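Local coordinates for transcriptional activator PlcR protein (Bacillus thuringiensis, PDB 3U3W) that activates transcription of virulence genes as a quorum-sensing regulator, binding DNA through a helix-turn-helix domain and the signal peptide PapR through a tetratricopeptide-repeat domain, at residues D195-Y200 / M232-Q237; Q218-I223 / Y240-C245; N201-L206 / E213-Q218. All coordinates share one frame; numbering follows the deposited sequence.

In the fold
All three contacts lie in the all-helical regulatory domain and join three consecutive helices, 192-208, 212-228 and 235-248. Following the chain, 195-200 opens contact 1 and 201-206, directly after it on the same helix, opens contact 3. Contact 3 closes first, within a tight antiparallel hairpin, at 213-218; it lies wholly within the larger loop that contact 1 closes at 232-237. Contact 2 opens at 218-223, sharing Gln218 with contact 3, and closes at 240-245, so it follows contact 3 in series and crosses contact 1. Contacts 3 and 2 pair neighbouring helices, while contact 1 ties the first helix to the third. A probable Arg199 NH1 to Gln218 OE1 hydrogen bond joins contact 1 to both others.

Contact 1 (D195-Y200 / M232-Q237); sequences DVKVRY and MALIGQ
Within the tetratricopeptide-repeat superhelix of PlcR, this contact sets helix 192-208 against the start of helix 235-248, beside the bound PapR peptide. Leu234, the N-cap residue of the second helix, makes the largest share of it. Its CG stands anti to the carbonyl carbon (chi1 -69°), and CD1 is pressed against the helix backbone at Lys197 CA, 3.3 Å away. The same methyl lies along the root of the lysine side chain, 3.7 Å from Lys197 CB, and packs on Tyr200 CB as well. Val196 CG1 touches Leu234 CB at 4.1 Å, the two side chains running antiparallel past one another. The lysine chain then bends at chi3 and its end departs, so that NZ forms a salt bridge with the peptide backbone. Gln237 also turns its polar end to the peptide: folded at chi2 (86°), its NE2 hydrogen-bonds an acidic peptide side chain and makes a weak bond back to Ala233 O. Gln237 CB faces Tyr200, whose CG is anti to the backbone N (chi1 174°), carrying the ring out to the glutamine. The tyrosine crosses the glutamine at about a right angle, with Tyr200 OH 3.3 Å from Gln237 CB.

Contact 2 (Q218-I223 / Y240-C245); sequences QVNKAI and YQRGEC
Asn220 OD1 takes two hydrogen bonds from the guanidinium of Arg242. The stronger comes from Arg242 NE to Asn220 OD1, 2.9 Å long with an N-H...O angle of 149°, and it lies close to both the carbonyl plane and the guanidinium plane. Arg242 NH2 adds a weak, more bent bond to Asn220 OD1 at 3.2 Å. A water accepts a weak bond from NH2 and donates to Asn220 O, so backbone and side chain of the asparagine are both linked to the arginine. The amide is turned 64° from the guanidinium plane, and Ile223 CD1 covers one guanidinium face, 3.7 Å from Arg242 NH2. Arg242 bends at chi2 and chi3, with chi1 and chi2 both off staggered values and apparently strained. Helices 212-228 and 235-248 are successive antiparallel helices of the tetratricopeptide-repeat domain, their short segments running at 151° with axes 9.7 Å apart. Val219 wedges between the stems of two consecutive residues of the facing helix. Its CG1, anti to the backbone N, meets Arg242 CB at 3.4 Å, while CG2 meets Gln241 CG at 3.5 Å. The Gln241 chain turns away past its own bend at chi2, and its side chain packs against Tyr207 of helix 192-208.

Contact 3 (N201-L206 / E213-Q218); sequences NHAKAL and EESLYQ
Ser215 holds its OG anti to the backbone N (chi1 -178°), and from there the hydroxyl donates a hydrogen bond to Ala203 O across the helix pair, with OG and O 2.8 Å apart. The donor stands above the carbonyl plane, 44° out of it, rather than along a lone pair. Such small residues let the backbones come very near: Ala203 CA and Ser215 CA are 4.4 Å apart, in an antiparallel helical hairpin of the tetratricopeptide-repeat domain whose segment axes approach to 8.1 Å. This pairing also sets Leu206 CB on Ser215 CB and Gln218 CB 4.0 Å from Ala203 CB. Leu206 CG, anti to the carbonyl carbon, sends CD1 to Gln218 CG, 3.7 Å away, and over one face of the His202 ring, offset toward its rim. Gln218 has CG anti to the carbonyl carbon and folds at chi2, bringing its amide alongside the imidazole. His202, with CG anti to the backbone N, brings ND1 to 3.7 Å from Gln218 CD, ring and amide planes 39° apart. Arg199 NH1 engages OE1, which should help to orient the amide. The helix packed here carries Asn201 ND2 and Lys204 NZ to the bound peptide's backbone. Between the segments the serine bond is the one hydrogen bond; His202 ND1, buried without a partner, would probably disfavour a charged imidazole.

Contact 1 (D195-Y200 / M232-Q237)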
loop_
_atom_site.group_PDB
_atom_site.type_symbol
_atom_site.label_atom_id
_atom_site.label_comp_id
_atom_site.label_asym_id
_atom_site.label_seq_id
_atom_site.Cartn_x
_atom_site.Cartn_y
_atom_site.Cartn_z
ATOM N N ASP A 195 -11.586 1.299 3.216
ATOM C CA ASP A 195 -12.738 2.066 2.761
ATOM C C ASP A 195 -13.562 1.247 1.764
ATOM O O ASP A 195 -14.792 1.200 1.849
ATOM C CB ASP A 195 -12.233 3.351 2.087
ATOM C CG ASP A 195 -13.277 4.472 2.045
ATOM O OD1 ASP A 195 -13.132 5.437 2.829
ATOM O OD2 ASP A 195 -14.218 4.414 1.217
ATOM N N VAL A 196 -12.883 0.604 0.814
ATOM C CA VAL A 196 -13.576 -0.173 -0.197
ATOM C C VAL A 196 -14.276 -1.357 0.456
ATOM O O VAL A 196 -15.399 -1.717 0.094
ATOM C CB VAL A 196 -12.611 -0.699 -1.295
ATOM C CG1 VAL A 196 -13.274 -1.770 -2.127
ATOM C CG2 VAL A 196 -12.136 0.432 -2.177
ATOM N N LYS A 197 -13.599 -1.971 1.417
ATOM C CA LYS A 197 -14.141 -3.129 2.066
ATOM C C LYS A 197 -15.395 -2.759 2.889
ATOM O O LYS A 197 -16.416 -3.450 2.817
ATOM C CB LYS A 197 -13.081 -3.778 2.953
ATOM C CG LYS A 197 -13.656 -4.876 3.821
ATOM C CD LYS A 197 -12.682 -5.332 4.887
ATOM C CE LYS A 197 -11.575 -6.183 4.294
ATOM N NZ LYS A 197 -10.686 -6.711 5.356
ATOM N N VAL A 198 -15.302 -1.684 3.673
ATOM C CA VAL A 198 -16.444 -1.207 4.457
ATOM C C VAL A 198 -17.624 -0.846 3.563
ATOM O O VAL A 198 -18.759 -1.199 3.871
ATOM C CB VAL A 198 -16.113 0.029 5.340
ATOM C CG1 VAL A 198 -17.353 0.456 6.136
ATOM C CG2 VAL A 198 -14.963 -0.263 6.272
ATOM N N ARG A 199 -17.373 -0.140 2.461
ATOM C CA ARG A 199 -18.475 0.195 1.552
ATOM C C ARG A 199 -19.142 -1.047 0.978
ATOM O O ARG A 199 -20.360 -1.075 0.759
ATOM C CB ARG A 199 -18.042 1.136 0.435
ATOM C CG ARG A 199 -17.671 2.509 0.930
ATOM C CD ARG A 199 -17.480 3.502 -0.212
ATOM N NE ARG A 199 -17.039 4.782 0.334
ATOM C CZ ARG A 199 -17.855 5.733 0.781
ATOM N NH1 ARG A 199 -19.183 5.575 0.728
ATOM N NH2 ARG A 199 -17.343 6.849 1.282
ATOM N N TYR A 200 -18.351 -2.091 0.765
ATOM C CA TYR A 200 -18.894 -3.327 0.224
ATOM C C TYR A 200 -19.834 -4.010 1.209
ATOM O O TYR A 200 -20.904 -4.491 0.819
ATOM C CB TYR A 200 -17.779 -4.277 -0.147
ATOM C CG TYR A 200 -18.250 -5.644 -0.573
ATOM C CD1 TYR A 200 -18.840 -5.842 -1.817
ATOM C CD2 TYR A 200 -18.091 -6.740 0.261
ATOM C CE1 TYR A 200 -19.257 -7.089 -2.216
ATOM C CE2 TYR A 200 -18.499 -8.006 -0.129
ATOM C CZ TYR A 200 -19.076 -8.176 -1.367
ATOM O OH TYR A 200 -19.469 -9.436 -1.759
ATOM N N MET A 232 -7.684 -4.974 -6.764
ATOM C CA MET A 232 -8.504 -6.078 -7.263
ATOM C C MET A 232 -9.114 -6.825 -6.095
ATOM O O MET A 232 -9.816 -7.820 -6.292
ATOM C CB MET A 232 -7.623 -7.112 -7.989
ATOM C CG MET A 232 -7.265 -6.827 -9.394
ATOM S SD MET A 232 -6.656 -8.290 -10.246
ATOM C CE MET A 232 -4.971 -8.378 -9.636
ATOM N N ALA A 233 -8.789 -6.403 -4.879
ATOM C CA ALA A 233 -9.131 -7.196 -3.702
ATOM C C ALA A 233 -10.644 -7.549 -3.614
ATOM O O ALA A 233 -11.023 -8.701 -3.382
ATOM C CB ALA A 233 -8.637 -6.487 -2.427
ATOM N N LEU A 234 -11.497 -6.552 -3.827
ATOM C CA LEU A 234 -12.934 -6.739 -3.712
ATOM C C LEU A 234 -13.682 -6.436 -5.006
ATOM O O LEU A 234 -14.912 -6.422 -5.021
ATOM C CB LEU A 234 -13.482 -5.868 -2.576
ATOM C CG LEU A 234 -13.046 -6.313 -1.179
ATOM C CD1 LEU A 234 -13.850 -5.600 -0.151
ATOM C CD2 LEU A 234 -13.223 -7.828 -1.027
ATOM N N ILE A 235 -12.951 -6.204 -6.093
ATOM C CA ILE A 235 -13.583 -5.705 -7.320
ATOM C C ILE A 235 -14.525 -6.737 -7.955
ATOM O O ILE A 235 -15.559 -6.376 -8.501
ATOM C CB ILE A 235 -12.544 -5.178 -8.368
ATOM C CG1 ILE A 235 -13.243 -4.371 -9.457
ATOM C CG2 ILE A 235 -11.760 -6.327 -9.001
ATOM C CD1 ILE A 235 -13.158 -2.907 -9.264
ATOM N N GLY A 236 -14.169 -8.016 -7.892
ATOM C CA GLY A 236 -15.071 -9.064 -8.355
ATOM C C GLY A 236 -16.385 -9.056 -7.568
ATOM O O GLY A 236 -17.472 -9.003 -8.148
ATOM N N GLN A 237 -16.275 -9.079 -6.242
ATOM C CA GLN A 237 -17.442 -9.062 -5.362
ATOM C C GLN A 237 -18.320 -7.856 -5.647
ATOM O O GLN A 237 -19.534 -7.971 -5.637
ATOM C CB GLN A 237 -17.025 -9.080 -3.885
ATOM C CG GLN A 237 -16.222 -10.321 -3.494
ATOM C CD GLN A 237 -14.717 -10.149 -3.763
ATOM O OE1 GLN A 237 -14.314 -9.741 -4.852
ATOM N NE2 GLN A 237 -13.891 -10.450 -2.760
#

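Contact 2 (Q218-I223 / Y240-C245)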
loop_
_atom_site.group_PDB
_atom_site.type_symbol
_atom_site.label_atom_id
_atom_site.label_comp_id
_atom_site.label_asym_id
_atom_site.label_seq_id
_atom_site.Cartn_x
_atom_site.Cartn_y
_atom_site.Cartn_z
ATOM N N GLN A 218 -23.251 2.865 -2.976
ATOM C CA GLN A 218 -22.051 2.432 -2.269
ATOM C C GLN A 218 -21.183 1.527 -3.140
ATOM O O GLN A 218 -19.964 1.666 -3.132
ATOM C CB GLN A 218 -22.405 1.727 -0.968
ATOM C CG GLN A 218 -23.077 2.636 0.034
ATOM C CD GLN A 218 -22.106 3.623 0.635
ATOM O OE1 GLN A 218 -20.893 3.411 0.610
ATOM N NE2 GLN A 218 -22.628 4.718 1.170
ATOM N N VAL A 219 -21.814 0.620 -3.883
ATOM C CA VAL A 219 -21.099 -0.291 -4.782
ATOM C C VAL A 219 -20.288 0.464 -5.843
ATOM O O VAL A 219 -19.085 0.223 -6.010
ATOM C CB VAL A 219 -22.052 -1.291 -5.487
ATOM C CG1 VAL A 219 -21.336 -2.000 -6.629
ATOM C CG2 VAL A 219 -22.557 -2.301 -4.513
ATOM N N ASN A 220 -20.943 1.393 -6.534
ATOM C CA ASN A 220 -20.285 2.176 -7.583
ATOM C C ASN A 220 -19.194 3.089 -7.054
ATOM O O ASN A 220 -18.158 3.271 -7.700
ATOM C CB ASN A 220 -21.302 2.986 -8.382
ATOM C CG ASN A 220 -22.130 2.120 -9.310
ATOM O OD1 ASN A 220 -21.694 1.046 -9.733
ATOM N ND2 ASN A 220 -23.330 2.578 -9.624
ATOM N N LYS A 221 -19.434 3.661 -5.881
ATOM C CA LYS A 221 -18.415 4.435 -5.199
ATOM C C LYS A 221 -17.188 3.542 -4.930
ATOM O O LYS A 221 -16.053 3.931 -5.194
ATOM C CB LYS A 221 -18.964 4.998 -3.885
ATOM C CG LYS A 221 -18.122 6.099 -3.282
ATOM C CD LYS A 221 -18.782 7.455 -3.478
ATOM C CE LYS A 221 -19.190 7.677 -4.943
ATOM N NZ LYS A 221 -19.388 9.128 -5.285
ATOM N N ALA A 222 -17.419 2.333 -4.424
ATOM C CA ALA A 222 -16.315 1.453 -4.073
ATOM C C ALA A 222 -15.555 0.945 -5.331
ATOM O O ALA A 222 -14.336 0.905 -5.340
ATOM C CB ALA A 222 -16.790 0.310 -3.162
ATOM N N ILE A 223 -16.281 0.616 -6.391
ATOM C CA ILE A 223 -15.679 0.296 -7.687
ATOM C C ILE A 223 -14.799 1.428 -8.218
ATOM O O ILE A 223 -13.706 1.177 -8.726
ATOM C CB ILE A 223 -16.765 -0.057 -8.738
ATOM C CG1 ILE A 223 -17.525 -1.316 -8.287
ATOM C CG2 ILE A 223 -16.155 -0.175 -10.153
ATOM C CD1 ILE A 223 -18.446 -1.939 -9.347
ATOM N N TYR A 240 -20.324 -8.177 -8.780
ATOM C CA TYR A 240 -21.378 -9.132 -8.504
ATOM C C TYR A 240 -22.505 -8.382 -7.775
ATOM O O TYR A 240 -23.665 -8.394 -8.204
ATOM C CB TYR A 240 -20.837 -10.313 -7.671
ATOM C CG TYR A 240 -21.911 -11.297 -7.256
ATOM C CD1 TYR A 240 -22.256 -12.369 -8.077
ATOM C CD2 TYR A 240 -22.601 -11.143 -6.049
ATOM C CE1 TYR A 240 -23.259 -13.262 -7.705
ATOM C CE2 TYR A 240 -23.597 -12.041 -5.670
ATOM C CZ TYR A 240 -23.920 -13.088 -6.499
ATOM O OH TYR A 240 -24.904 -13.962 -6.128
ATOM N N GLN A 241 -22.149 -7.711 -6.686
ATOM C CA GLN A 241 -23.107 -6.907 -5.950
ATOM C C GLN A 241 -23.842 -5.891 -6.829
ATOM O O GLN A 241 -25.029 -5.632 -6.629
ATOM C CB GLN A 241 -22.430 -6.178 -4.801
ATOM C CG GLN A 241 -23.432 -5.597 -3.851
ATOM C CD GLN A 241 -24.348 -6.674 -3.339
ATOM O OE1 GLN A 241 -23.890 -7.706 -2.845
ATOM N NE2 GLN A 241 -25.648 -6.469 -3.491
ATOM N N ARG A 242 -23.138 -5.311 -7.793
ATOM C CA ARG A 242 -23.741 -4.307 -8.648
ATOM C C ARG A 242 -24.717 -4.980 -9.606
ATOM O O ARG A 242 -25.791 -4.452 -9.875
ATOM C CB ARG A 242 -22.682 -3.461 -9.364
ATOM C CG ARG A 242 -22.605 -3.615 -10.867
ATOM C CD ARG A 242 -22.839 -2.306 -11.630
ATOM N NE ARG A 242 -21.800 -1.287 -11.460
ATOM C CZ ARG A 242 -20.832 -1.030 -12.344
ATOM N NH1 ARG A 242 -20.765 -1.741 -13.461
ATOM N NH2 ARG A 242 -19.922 -0.064 -12.116
ATOM N N GLY A 243 -24.365 -6.165 -10.086
ATOM C CA GLY A 243 -25.316 -6.981 -10.822
ATOM C C GLY A 243 -26.580 -7.280 -10.008
ATOM O O GLY A 243 -27.693 -7.195 -10.530
ATOM N N GLU A 244 -26.411 -7.643 -8.737
ATOM C CA GLU A 244 -27.544 -7.862 -7.839
ATOM C C GLU A 244 -28.437 -6.619 -7.771
ATOM O O GLU A 244 -29.654 -6.714 -7.888
ATOM C CB GLU A 244 -27.072 -8.210 -6.424
ATOM C CG GLU A 244 -26.296 -9.509 -6.292
ATOM C CD GLU A 244 -27.202 -10.719 -6.257
ATOM O OE1 GLU A 244 -27.633 -11.107 -5.145
ATOM O OE2 GLU A 244 -27.490 -11.273 -7.340
ATOM N N CYS A 245 -27.832 -5.453 -7.566
ATOM C CA CYS A 245 -28.596 -4.213 -7.441
ATOM C C CYS A 245 -29.314 -3.877 -8.745
ATOM O O CYS A 245 -30.483 -3.513 -8.744
ATOM C CB CYS A 245 -27.688 -3.052 -7.032
ATOM S SG CYS A 245 -27.111 -3.144 -5.363
HETATM O O HOH W 1 -18.755 2.731 -10.683
#

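Contact 3 (N201-L206 / E213-Q218)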
loop_
_atom_site.group_PDB
_atom_site.type_symbol
_atom_site.label_atom_id
_atom_site.label_comp_id
_atom_site.label_asym_id
_atom_site.label_seq_id
_atom_site.Cartn_x
_atom_site.Cartn_y
_atom_site.Cartn_z
ATOM N N ASN A 201 -19.415 -4.065 2.473
ATOM C CA ASN A 201 -20.182 -4.741 3.511
ATOM C C ASN A 201 -21.437 -3.933 3.749
ATOM O O ASN A 201 -22.532 -4.474 3.814
ATOM C CB ASN A 201 -19.367 -4.866 4.805
ATOM C CG ASN A 201 -18.226 -5.886 4.707
ATOM O OD1 ASN A 201 -18.317 -6.886 3.979
ATOM N ND2 ASN A 201 -17.142 -5.637 5.458
ATOM N N HIS A 202 -21.254 -2.620 3.847
ATOM C CA HIS A 202 -22.342 -1.655 3.935
ATOM C C HIS A 202 -23.339 -1.849 2.790
ATOM O O HIS A 202 -24.549 -1.876 3.020
ATOM C CB HIS A 202 -21.767 -0.236 3.909
ATOM C CG HIS A 202 -22.768 0.831 4.200
ATOM N ND1 HIS A 202 -22.497 2.173 4.033
ATOM C CD2 HIS A 202 -24.039 0.759 4.661
ATOM C CE1 HIS A 202 -23.563 2.880 4.364
ATOM N NE2 HIS A 202 -24.512 2.046 4.752
ATOM N N ALA A 203 -22.831 -2.001 1.565
ATOM C CA ALA A 203 -23.700 -2.215 0.408
ATOM C C ALA A 203 -24.513 -3.485 0.573
ATOM O O ALA A 203 -25.697 -3.492 0.268
ATOM C CB ALA A 203 -22.916 -2.267 -0.863
ATOM N N LYS A 204 -23.880 -4.553 1.061
ATOM C CA LYS A 204 -24.584 -5.809 1.283
ATOM C C LYS A 204 -25.733 -5.630 2.280
ATOM O O LYS A 204 -26.835 -6.104 2.037
ATOM C CB LYS A 204 -23.631 -6.924 1.749
ATOM C CG LYS A 204 -22.709 -7.469 0.657
ATOM C CD LYS A 204 -21.742 -8.517 1.231
ATOM C CE LYS A 204 -22.494 -9.730 1.756
ATOM N NZ LYS A 204 -23.228 -10.372 0.644
ATOM N N ALA A 205 -25.451 -4.957 3.393
ATOM C CA ALA A 205 -26.451 -4.631 4.409
ATOM C C ALA A 205 -27.630 -3.760 3.893
ATOM O O ALA A 205 -28.789 -4.028 4.208
ATOM C CB ALA A 205 -25.773 -3.980 5.633
ATOM N N LEU A 206 -27.323 -2.726 3.114
ATOM C CA LEU A 206 -28.342 -1.897 2.477
ATOM C C LEU A 206 -29.225 -2.749 1.578
ATOM O O LEU A 206 -30.460 -2.611 1.585
ATOM C CB LEU A 206 -27.702 -0.737 1.686
ATOM C CG LEU A 206 -27.015 0.312 2.582
ATOM C CD1 LEU A 206 -25.965 1.145 1.862
ATOM C CD2 LEU A 206 -28.049 1.220 3.252
ATOM N N GLU A 213 -31.145 1.241 -4.322
ATOM C CA GLU A 213 -30.499 2.411 -4.868
ATOM C C GLU A 213 -29.293 2.838 -4.036
ATOM O O GLU A 213 -28.243 3.188 -4.583
ATOM C CB GLU A 213 -31.513 3.551 -4.991
ATOM C CG GLU A 213 -30.902 4.895 -5.354
ATOM C CD GLU A 213 -31.939 5.898 -5.850
ATOM O OE1 GLU A 213 -33.154 5.700 -5.589
ATOM O OE2 GLU A 213 -31.531 6.886 -6.505
ATOM N N GLU A 214 -29.438 2.832 -2.718
ATOM C CA GLU A 214 -28.318 3.231 -1.869
ATOM C C GLU A 214 -27.194 2.191 -1.913
ATOM O O GLU A 214 -26.014 2.527 -1.794
ATOM C CB GLU A 214 -28.771 3.466 -0.427
ATOM C CG GLU A 214 -29.261 4.882 -0.176
ATOM C CD GLU A 214 -30.134 4.994 1.075
ATOM O OE1 GLU A 214 -29.615 5.360 2.149
ATOM O OE2 GLU A 214 -31.344 4.705 0.980
ATOM N N SER A 215 -27.577 0.929 -2.076
ATOM C CA SER A 215 -26.621 -0.155 -2.152
ATOM C C SER A 215 -25.754 0.062 -3.394
ATOM O O SER A 215 -24.528 0.012 -3.323
ATOM C CB SER A 215 -27.349 -1.498 -2.229
ATOM O OG SER A 215 -26.444 -2.588 -2.261
ATOM N N LEU A 216 -26.403 0.313 -4.523
ATOM C CA LEU A 216 -25.706 0.513 -5.794
ATOM C C LEU A 216 -24.824 1.763 -5.727
ATOM O O LEU A 216 -23.735 1.815 -6.321
ATOM C CB LEU A 216 -26.708 0.609 -6.954
ATOM C CG LEU A 216 -26.181 0.896 -8.362
ATOM C CD1 LEU A 216 -25.237 -0.198 -8.827
ATOM C CD2 LEU A 216 -27.325 1.098 -9.354
ATOM N N TYR A 217 -25.289 2.757 -4.977
ATOM C CA TYR A 217 -24.497 3.953 -4.746
ATOM C C TYR A 217 -23.174 3.602 -4.084
ATOM O O TYR A 217 -22.104 3.997 -4.563
ATOM C CB TYR A 217 -25.249 4.957 -3.882
ATOM C CG TYR A 217 -24.393 6.110 -3.424
ATOM C CD1 TYR A 217 -24.104 7.176 -4.275
ATOM C CD2 TYR A 217 -23.872 6.140 -2.135
ATOM C CE1 TYR A 217 -23.302 8.237 -3.847
ATOM C CE2 TYR A 217 -23.085 7.199 -1.697
ATOM C CZ TYR A 217 -22.808 8.244 -2.564
ATOM O OH TYR A 217 -22.026 9.288 -2.139
ATOM N N GLN A 218 -23.251 2.865 -2.976
ATOM C CA GLN A 218 -22.051 2.432 -2.269
ATOM C C GLN A 218 -21.183 1.527 -3.140
ATOM O O GLN A 218 -19.964 1.666 -3.132
ATOM C CB GLN A 218 -22.405 1.727 -0.968
ATOM C CG GLN A 218 -23.077 2.636 0.034
ATOM C CD GLN A 218 -22.106 3.623 0.635
ATOM O OE1 GLN A 218 -20.893 3.411 0.610
ATOM N NE2 GLN A 218 -22.628 4.718 1.170
#